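PDB 2R8B: uncharacterized protein Atu2452 from Agrobacterium tumefaciens, which is of unknown function but is probably a hydrolase of the alpha/beta-hydrolase superfamily, related to dienelactone hydrolases. Local coordinates for residues Gln88-Ser93 with Tyr138-Val143; Asn157-Gln162 with Asp167-Met172; Val191-Gly196 with Ala209-Leu214. One frame throughout, in Å; residues are numbered along the deposited sequence.

Interaction 1 of 3, residues Gln88-Ser93 with Tyr138-Val143; sequences QATILS and YQAGPV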
loop_
_atom_site.group_PDB
_atom_site.type_symbol
_atom_site.label_atom_id
_atom_site.label_comp_id
_atom_site.label_asym_id
_atom_site.label_seq_id
_atom_site.Cartn_x
_atom_site.Cartn_y
_atom_site.Cartn_z
ATOM N N GLN A 88 -14.853 8.766 -7.445
ATOM C CA GLN A 88 -14.904 10.094 -6.875
ATOM C C GLN A 88 -14.094 10.254 -5.615
ATOM O O GLN A 88 -14.264 11.223 -4.866
ATOM C CB GLN A 88 -16.341 10.565 -6.711
ATOM C CG GLN A 88 -17.270 9.794 -5.747
ATOM C CD GLN A 88 -18.505 10.722 -5.461
ATOM O OE1 GLN A 88 -19.658 10.373 -5.795
ATOM N NE2 GLN A 88 -18.250 11.938 -4.898
ATOM N N ALA A 89 -13.174 9.315 -5.419
ATOM C CA ALA A 89 -12.226 9.402 -4.329
ATOM C C ALA A 89 -11.262 10.470 -4.759
ATOM O O ALA A 89 -11.102 10.694 -5.964
ATOM C CB ALA A 89 -11.499 8.060 -4.136
ATOM N N THR A 90 -10.642 11.149 -3.802
ATOM C CA THR A 90 -9.524 11.982 -4.167
ATOM C C THR A 90 -8.337 11.050 -4.325
ATOM O O THR A 90 -8.149 10.156 -3.514
ATOM C CB THR A 90 -9.291 13.253 -3.262
ATOM O OG1 THR A 90 -7.888 13.380 -3.006
ATOM C CG2 THR A 90 -10.191 13.302 -1.935
ATOM N N ILE A 91 -7.588 11.189 -5.418
ATOM C CA ILE A 91 -6.620 10.149 -5.783
ATOM C C ILE A 91 -5.214 10.629 -5.847
ATOM O O ILE A 91 -4.884 11.621 -6.496
ATOM C CB ILE A 91 -6.965 9.434 -7.093
ATOM C CG1 ILE A 91 -8.033 8.398 -6.807
ATOM C CG2 ILE A 91 -5.754 8.663 -7.654
ATOM C CD1 ILE A 91 -8.990 8.269 -7.917
ATOM N N LEU A 92 -4.351 9.858 -5.237
ATOM C CA LEU A 92 -3.045 10.336 -4.979
ATOM C C LEU A 92 -2.002 9.267 -5.332
ATOM O O LEU A 92 -2.052 8.150 -4.846
ATOM C CB LEU A 92 -3.062 10.709 -3.515
ATOM C CG LEU A 92 -1.888 11.510 -3.059
ATOM C CD1 LEU A 92 -2.360 12.346 -1.920
ATOM C CD2 LEU A 92 -0.893 10.421 -2.614
ATOM N N SER A 93 -1.070 9.581 -6.213
ATOM C CA SER A 93 -0.156 8.535 -6.672
ATOM C C SER A 93 1.277 9.047 -6.865
ATOM O O SER A 93 1.591 9.688 -7.871
ATOM C CB SER A 93 -0.707 7.868 -7.933
ATOM O OG SER A 93 0.333 7.328 -8.711
ATOM N N TYR A 138 -7.246 18.167 0.788
ATOM C CA TYR A 138 -8.509 17.809 0.072
ATOM C C TYR A 138 -9.755 17.591 0.951
ATOM O O TYR A 138 -10.856 17.368 0.436
ATOM C CB TYR A 138 -8.315 16.559 -0.801
ATOM C CG TYR A 138 -7.208 16.703 -1.791
ATOM C CD1 TYR A 138 -6.047 16.020 -1.614
ATOM C CD2 TYR A 138 -7.321 17.548 -2.910
ATOM C CE1 TYR A 138 -5.011 16.121 -2.511
ATOM C CE2 TYR A 138 -6.266 17.674 -3.838
ATOM C CZ TYR A 138 -5.109 16.943 -3.606
ATOM O OH TYR A 138 -4.027 16.968 -4.451
ATOM N N GLN A 139 -9.562 17.626 2.270
ATOM C CA GLN A 139 -10.658 17.451 3.244
ATOM C C GLN A 139 -11.319 16.096 2.983
ATOM O O GLN A 139 -12.554 15.977 2.923
ATOM C CB GLN A 139 -11.658 18.608 3.120
ATOM C CG GLN A 139 -10.981 19.921 2.806
ATOM C CD GLN A 139 -11.965 21.090 2.761
ATOM O OE1 GLN A 139 -12.512 21.500 3.785
ATOM N NE2 GLN A 139 -12.183 21.635 1.578
ATOM N N ALA A 140 -10.460 15.107 2.758
ATOM C CA ALA A 140 -10.844 13.747 2.428
ATOM C C ALA A 140 -11.340 13.065 3.690
ATOM O O ALA A 140 -11.113 13.557 4.805
ATOM C CB ALA A 140 -9.636 12.978 1.842
ATOM N N GLY A 141 -12.015 11.931 3.497
ATOM C CA GLY A 141 -12.553 11.102 4.586
ATOM C C GLY A 141 -11.755 9.838 4.854
ATOM O O GLY A 141 -10.673 9.912 5.418
ATOM N N PRO A 142 -12.283 8.655 4.491
ATOM C CA PRO A 142 -11.511 7.414 4.741
ATOM C C PRO A 142 -10.159 7.405 4.019
ATOM O O PRO A 142 -10.070 7.972 2.930
ATOM C CB PRO A 142 -12.433 6.329 4.170
ATOM C CG PRO A 142 -13.820 6.941 4.282
ATOM C CD PRO A 142 -13.592 8.362 3.887
ATOM N N VAL A 143 -9.108 6.808 4.596
ATOM C CA VAL A 143 -7.912 6.610 3.772
ATOM C C VAL A 143 -7.810 5.178 3.332
ATOM O O VAL A 143 -7.957 4.223 4.113
ATOM C CB VAL A 143 -6.565 7.128 4.353
ATOM C CG1 VAL A 143 -6.640 8.586 4.744
ATOM C CG2 VAL A 143 -6.244 6.411 5.519
#
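Thr90 and Ala140 mark the nearest approach of the two backbones, 7.0 Å between Thr90 CA and Ala140 CA, and no hydrogen bond crosses the gap. On one side runs the strand that begins at Thr90; on the other, the chain leaves helix 117-138 and turns toward strand 143-148. The turn is a Schellman motif: Tyr138 is still helical, and Gln139 departs with positive phi (58°) while two bonds run back into the last helical turn. Past it, the CB of Ala140 is directed at the strand.

Thr90 carries its side of the contact with both branches. Its OG1 sits over one face of the Tyr138 ring, near the CG-CD1 bond, 3.5 Å from Tyr138 CD1 and 3.6 Å from Tyr138 CG. The methyl branch meets Ala140 and the base of the tyrosine side chain: Thr90 CG2 packs 3.8 Å from Ala140 CB and 3.9 Å from Tyr138 CB. Tyr138 has CG anti to its own carbonyl carbon (chi1 -57°), which lays the ring across the threonine hydroxyl.

In the alpha/beta-hydrolase fold, helices pack on both faces of a mostly parallel sheet, and here the C-terminal end of one helix rests on the start of strand 90-94. That strand lies between 53-56 and 64-68, and backbone bonds from Thr90 to Pro63 and Phe65 hold it beside the latter. Leu92, the next residue facing the same way, packs on Phe130 and Asn134 of helix 117-138, whereas Ile91 points away and meets Phe79 and Ala83 of helix 75-85.

Interaction 2 of 3, residues Asn157-Gln162 with Asp167-Met172; sequences NVLIEQ and DAAVLM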
loop_
_atom_site.group_PDB
_atom_site.type_symbol
_atom_site.label_atom_id
_atom_site.label_comp_id
_atom_site.label_asym_id
_atom_site.label_seq_id
_atom_site.Cartn_x
_atom_site.Cartn_y
_atom_site.Cartn_z
ATOM N N ASN A 157 4.047 -1.560 6.219
ATOM C CA ASN A 157 4.737 -0.981 7.408
ATOM C C ASN A 157 3.943 0.218 7.999
ATOM O O ASN A 157 3.898 0.408 9.248
ATOM C CB ASN A 157 6.190 -0.606 7.104
ATOM C CG ASN A 157 7.054 -0.460 8.383
ATOM O OD1 ASN A 157 7.175 -1.394 9.182
ATOM N ND2 ASN A 157 7.680 0.700 8.559
ATOM N N VAL A 158 3.280 1.006 7.147
ATOM C CA VAL A 158 2.421 2.054 7.691
ATOM C C VAL A 158 1.281 1.461 8.521
ATOM O O VAL A 158 1.056 1.889 9.650
ATOM C CB VAL A 158 1.833 2.973 6.650
ATOM C CG1 VAL A 158 0.989 3.992 7.380
ATOM C CG2 VAL A 158 2.925 3.694 5.817
ATOM N N LEU A 159 0.581 0.464 7.975
ATOM C CA LEU A 159 -0.418 -0.307 8.730
ATOM C C LEU A 159 0.068 -0.758 10.091
ATOM O O LEU A 159 -0.715 -0.830 11.050
ATOM C CB LEU A 159 -0.807 -1.548 7.946
ATOM C CG LEU A 159 -1.416 -1.215 6.586
ATOM C CD1 LEU A 159 -1.812 -2.501 5.852
ATOM C CD2 LEU A 159 -2.598 -0.248 6.674
ATOM N N ILE A 160 1.363 -1.093 10.169
ATOM C CA ILE A 160 2.007 -1.507 11.409
ATOM C C ILE A 160 2.391 -0.369 12.339
ATOM O O ILE A 160 2.245 -0.498 13.559
ATOM C CB ILE A 160 3.239 -2.346 11.102
ATOM C CG1 ILE A 160 2.806 -3.742 10.642
ATOM C CG2 ILE A 160 4.102 -2.483 12.310
ATOM C CD1 ILE A 160 3.791 -4.388 9.664
ATOM N N GLU A 161 2.910 0.728 11.793
ATOM C CA GLU A 161 3.478 1.776 12.654
ATOM C C GLU A 161 2.437 2.834 13.017
ATOM O O GLU A 161 2.532 3.488 14.064
ATOM C CB GLU A 161 4.667 2.433 11.973
ATOM C CG GLU A 161 5.789 1.466 11.634
ATOM C CD GLU A 161 6.684 1.158 12.840
ATOM O OE1 GLU A 161 7.094 -0.016 13.039
ATOM O OE2 GLU A 161 6.987 2.096 13.597
ATOM N N GLN A 162 1.445 3.000 12.145
ATOM C CA GLN A 162 0.341 3.939 12.365
ATOM C C GLN A 162 -0.915 3.132 12.252
ATOM O O GLN A 162 -1.673 3.278 11.276
ATOM C CB GLN A 162 0.310 4.979 11.270
ATOM C CG GLN A 162 1.669 5.468 10.852
ATOM C CD GLN A 162 2.169 6.560 11.761
ATOM O OE1 GLN A 162 2.291 7.705 11.345
ATOM N NE2 GLN A 162 2.432 6.222 13.015
ATOM N N ASP A 167 -8.190 2.934 6.734
ATOM C CA ASP A 167 -9.450 2.265 6.825
ATOM C C ASP A 167 -9.458 1.019 6.000
ATOM O O ASP A 167 -10.026 0.019 6.408
ATOM C CB ASP A 167 -10.562 3.185 6.321
ATOM C CG ASP A 167 -10.924 4.236 7.335
ATOM O OD1 ASP A 167 -11.946 3.993 8.042
ATOM O OD2 ASP A 167 -10.165 5.255 7.454
ATOM N N ALA A 168 -8.885 1.100 4.808
ATOM C CA ALA A 168 -8.789 -0.075 3.953
ATOM C C ALA A 168 -7.444 -0.140 3.268
ATOM O O ALA A 168 -6.858 0.890 2.939
ATOM C CB ALA A 168 -9.851 -0.053 2.934
ATOM N N ALA A 169 -6.942 -1.341 3.039
ATOM C CA ALA A 169 -5.684 -1.435 2.326
ATOM C C ALA A 169 -5.648 -2.656 1.437
ATOM O O ALA A 169 -6.099 -3.734 1.842
ATOM C CB ALA A 169 -4.524 -1.450 3.306
ATOM N N VAL A 170 -5.150 -2.522 0.214
ATOM C CA VAL A 170 -4.933 -3.761 -0.490
ATOM C C VAL A 170 -3.464 -3.975 -0.725
ATOM O O VAL A 170 -2.757 -3.085 -1.206
ATOM C CB VAL A 170 -5.867 -3.987 -1.705
ATOM C CG1 VAL A 170 -6.787 -2.813 -1.939
ATOM C CG2 VAL A 170 -5.104 -4.396 -2.932
ATOM N N LEU A 171 -2.975 -5.130 -0.287
ATOM C CA LEU A 171 -1.567 -5.437 -0.442
ATOM C C LEU A 171 -1.355 -6.440 -1.560
ATOM O O LEU A 171 -1.769 -7.587 -1.463
ATOM C CB LEU A 171 -1.015 -5.958 0.865
ATOM C CG LEU A 171 -1.300 -5.056 2.077
ATOM C CD1 LEU A 171 -0.825 -5.736 3.334
ATOM C CD2 LEU A 171 -0.660 -3.680 1.959
HETATM N N MSE A 172 -0.737 -6.013 -2.646
HETATM C CA MSE A 172 -0.537 -6.939 -3.742
HETATM C C MSE A 172 0.858 -7.528 -3.713
HETATM O O MSE A 172 1.839 -6.846 -3.967
HETATM C CB MSE A 172 -0.890 -6.238 -5.048
HETATM C CG MSE A 172 -2.297 -5.717 -4.954
HETATM SE SE MSE A 172 -2.944 -5.043 -6.613
HETATM C CE MSE A 172 -3.899 -6.631 -7.320
#
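Leu159 reaches from helix 150-161 to the strand and makes the whole contact from its side. Its CD1 methyl lies 3.9 Å from Ala169 CB, and the other branch, Leu159 CD2, lies 4.1 Å from the same Ala169 CB, so the small alanine methyl faces the fork of the leucine. Leu159 CD1 also meets Leu171 CD1 at 4.2 Å, methyl to methyl. No hydrogen bond joins the segments; the evidence is of apolar packing alone, between three buried side chains.

The leucine is extended toward the sheet: chi1 of -60° places CG anti to the carbonyl carbon, and chi2 near 180° continues the chain outward. The backbones are nearest here, 8.4 Å between Leu159 CA and Ala169 CA. On the strand, Ala169 and Leu171 present CB to the helix, while Ala168 and Val170 turn theirs to the other face.

This is the second half of a beta-alpha-beta crossover, in which strand 143-148 leads through helix 150-161 to the parallel strand 168-172. The turn between strand 143-148 and the helix carries a GxSxG sequence, consistent with the nucleophile elbow of alpha/beta-hydrolases, and the Leu171 side chain lies near it without touching.

Further out, Phe166 packs on Leu159, and Leu159 O accepts a bond from Gln217 NE2. At the helix end the Gln162 amide folds back, with Gln162 NE2 donating to Glu161 O at 2.9 Å; the bond is nearly straight (166° at the hydrogen), but the donor lies above the carbonyl plane. Asp167 OD2 is salt-bridged to Lys186, and Val170, on the opposite sheet face, packs against Val240 of helix 234-244.

Interaction 3 of 3, residues Val191-Gly196 with Ala209-Leu214; sequences VLITAG and ALEESL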
loop_
_atom_site.group_PDB
_atom_site.type_symbol
_atom_site.label_atom_id
_atom_site.label_comp_id
_atom_site.label_asym_id
_atom_site.label_seq_id
_atom_site.Cartn_x
_atom_site.Cartn_y
_atom_site.Cartn_z
ATOM N N VAL A 191 -8.423 -5.208 5.421
ATOM C CA VAL A 191 -7.365 -5.457 4.468
ATOM C C VAL A 191 -7.475 -6.681 3.562
ATOM O O VAL A 191 -7.927 -7.773 3.976
ATOM C CB VAL A 191 -5.909 -5.232 5.048
ATOM C CG1 VAL A 191 -5.922 -4.811 6.496
ATOM C CG2 VAL A 191 -4.989 -6.354 4.728
ATOM N N LEU A 192 -7.045 -6.446 2.315
ATOM C CA LEU A 192 -6.959 -7.484 1.290
ATOM C C LEU A 192 -5.515 -7.798 0.920
ATOM O O LEU A 192 -4.772 -6.911 0.495
ATOM C CB LEU A 192 -7.689 -7.031 0.032
ATOM C CG LEU A 192 -7.530 -7.997 -1.134
ATOM C CD1 LEU A 192 -7.956 -9.357 -0.739
ATOM C CD2 LEU A 192 -8.335 -7.553 -2.288
ATOM N N ILE A 193 -5.111 -9.049 1.063
ATOM C CA ILE A 193 -3.824 -9.470 0.542
ATOM C C ILE A 193 -4.042 -10.372 -0.665
ATOM O O ILE A 193 -4.868 -11.309 -0.611
ATOM C CB ILE A 193 -3.015 -10.180 1.586
ATOM C CG1 ILE A 193 -2.869 -9.278 2.821
ATOM C CG2 ILE A 193 -1.628 -10.463 1.037
ATOM C CD1 ILE A 193 -2.554 -9.996 4.146
ATOM N N THR A 194 -3.334 -10.090 -1.755
ATOM C CA THR A 194 -3.381 -10.948 -2.914
ATOM C C THR A 194 -1.985 -11.488 -3.085
ATOM O O THR A 194 -0.985 -10.772 -2.929
ATOM C CB THR A 194 -3.743 -10.159 -4.197
ATOM O OG1 THR A 194 -2.627 -9.335 -4.571
ATOM C CG2 THR A 194 -4.993 -9.235 -4.008
ATOM N N ALA A 195 -1.879 -12.754 -3.426
ATOM C CA ALA A 195 -0.565 -13.366 -3.423
ATOM C C ALA A 195 -0.393 -14.595 -4.344
ATOM O O ALA A 195 -1.357 -15.254 -4.743
ATOM C CB ALA A 195 -0.165 -13.684 -2.003
ATOM N N GLY A 196 0.851 -14.892 -4.688
ATOM C CA GLY A 196 1.071 -16.006 -5.578
ATOM C C GLY A 196 1.573 -17.137 -4.717
ATOM O O GLY A 196 2.336 -16.935 -3.759
ATOM N N ALA A 209 2.102 -15.258 7.272
ATOM C CA ALA A 209 2.456 -14.687 8.585
ATOM C C ALA A 209 2.140 -13.209 8.695
ATOM O O ALA A 209 1.658 -12.749 9.706
ATOM C CB ALA A 209 3.901 -14.933 8.906
ATOM N N LEU A 210 2.426 -12.450 7.664
ATOM C CA LEU A 210 1.966 -11.066 7.640
ATOM C C LEU A 210 0.431 -10.999 7.880
ATOM O O LEU A 210 -0.065 -10.204 8.687
ATOM C CB LEU A 210 2.321 -10.460 6.300
ATOM C CG LEU A 210 1.975 -8.979 6.177
ATOM C CD1 LEU A 210 2.617 -8.133 7.318
ATOM C CD2 LEU A 210 2.262 -8.426 4.718
ATOM N N GLU A 211 -0.301 -11.845 7.156
ATOM C CA GLU A 211 -1.723 -12.073 7.353
ATOM C C GLU A 211 -2.178 -12.156 8.790
ATOM O O GLU A 211 -3.101 -11.443 9.200
ATOM C CB GLU A 211 -2.129 -13.386 6.697
ATOM C CG GLU A 211 -3.531 -13.297 6.103
ATOM C CD GLU A 211 -4.313 -14.578 6.201
ATOM O OE1 GLU A 211 -3.760 -15.654 5.870
ATOM O OE2 GLU A 211 -5.497 -14.480 6.584
ATOM N N GLU A 212 -1.551 -13.057 9.534
ATOM C CA GLU A 212 -1.874 -13.214 10.929
ATOM C C GLU A 212 -1.483 -12.032 11.745
ATOM O O GLU A 212 -2.174 -11.706 12.686
ATOM C CB GLU A 212 -1.255 -14.460 11.522
ATOM C CG GLU A 212 -2.195 -15.662 11.444
ATOM C CD GLU A 212 -1.736 -16.689 10.389
ATOM O OE1 GLU A 212 -2.281 -16.671 9.235
ATOM O OE2 GLU A 212 -0.807 -17.497 10.718
ATOM N N SER A 213 -0.394 -11.374 11.385
ATOM C CA SER A 213 0.031 -10.191 12.113
ATOM C C SER A 213 -1.002 -9.072 12.024
ATOM O O SER A 213 -1.449 -8.527 13.033
ATOM C CB SER A 213 1.356 -9.688 11.561
ATOM O OG SER A 213 2.357 -10.693 11.652
ATOM N N LEU A 214 -1.373 -8.717 10.807
ATOM C CA LEU A 214 -2.421 -7.717 10.582
ATOM C C LEU A 214 -3.746 -8.116 11.244
ATOM O O LEU A 214 -4.467 -7.294 11.821
ATOM C CB LEU A 214 -2.593 -7.517 9.062
ATOM C CG LEU A 214 -1.341 -6.861 8.458
ATOM C CD1 LEU A 214 -1.403 -6.692 6.953
ATOM C CD2 LEU A 214 -1.123 -5.514 9.127
#
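Ile193 extends its CD1 methyl from strand 190-196 to the surface of the antiparallel helix, 3.9 Å from Glu211 CA and 4.0 Å from Glu211 CG. With CG1 anti to the carbonyl carbon (chi1 -56°) and the chain extended beyond it, the longer branch is stretched toward the helix and ends against its backbone as well as a side chain. Glu211 contributes only aliphatic carbons here: its chain bends at chi2, and OE2 goes to a salt bridge with Lys215, one turn on.

Leu214 supplies the second site. Leu214 CD1 lies 4.2 Å from Val191 CG2 and, more loosely, 4.5 Å from Ile193 CD1, so one methyl meets two strand residues that face the same side. Its chi2 is near 180°, which carries this branch out toward the sheet. The segment axes pass 10.2 Å apart at 177°, nearly antiparallel, as a crossover helix returning over its strand should be. Within the helix, Ala209 O accepts from both Ser213 N and Ser213 OG, which reach it from opposite faces of its plane.

Helix 204-217 connects strand 190-196 to the edge strand 220-226 in a beta-alpha-beta unit. Ile193 also packs on Val221 and Thr223 of that strand, and both Ile193 and Leu214 touch Leu171 of strand 168-172.

In the fold
The three contacts each join a helix, or the turn leaving one, to the same seven-stranded sheet. Interactions 2 and 3 have centres 10 Å apart and share neighbouring parallel strands, with probable hydrogen bonds from Leu171 N to Leu192 O (2.6 Å) and from Leu192 N to Ala169 O (2.9 Å). Interaction 1 touches interaction 2 where Asp167 N meets Val143 O at 2.9 Å, but lies on the opposite side of the chain's centre from interaction 3, their centres about 24 Å apart. A possible Ser149-His230-Asp199 triad, suggested by geometry and family, includes none of the touching residues of the three contacts.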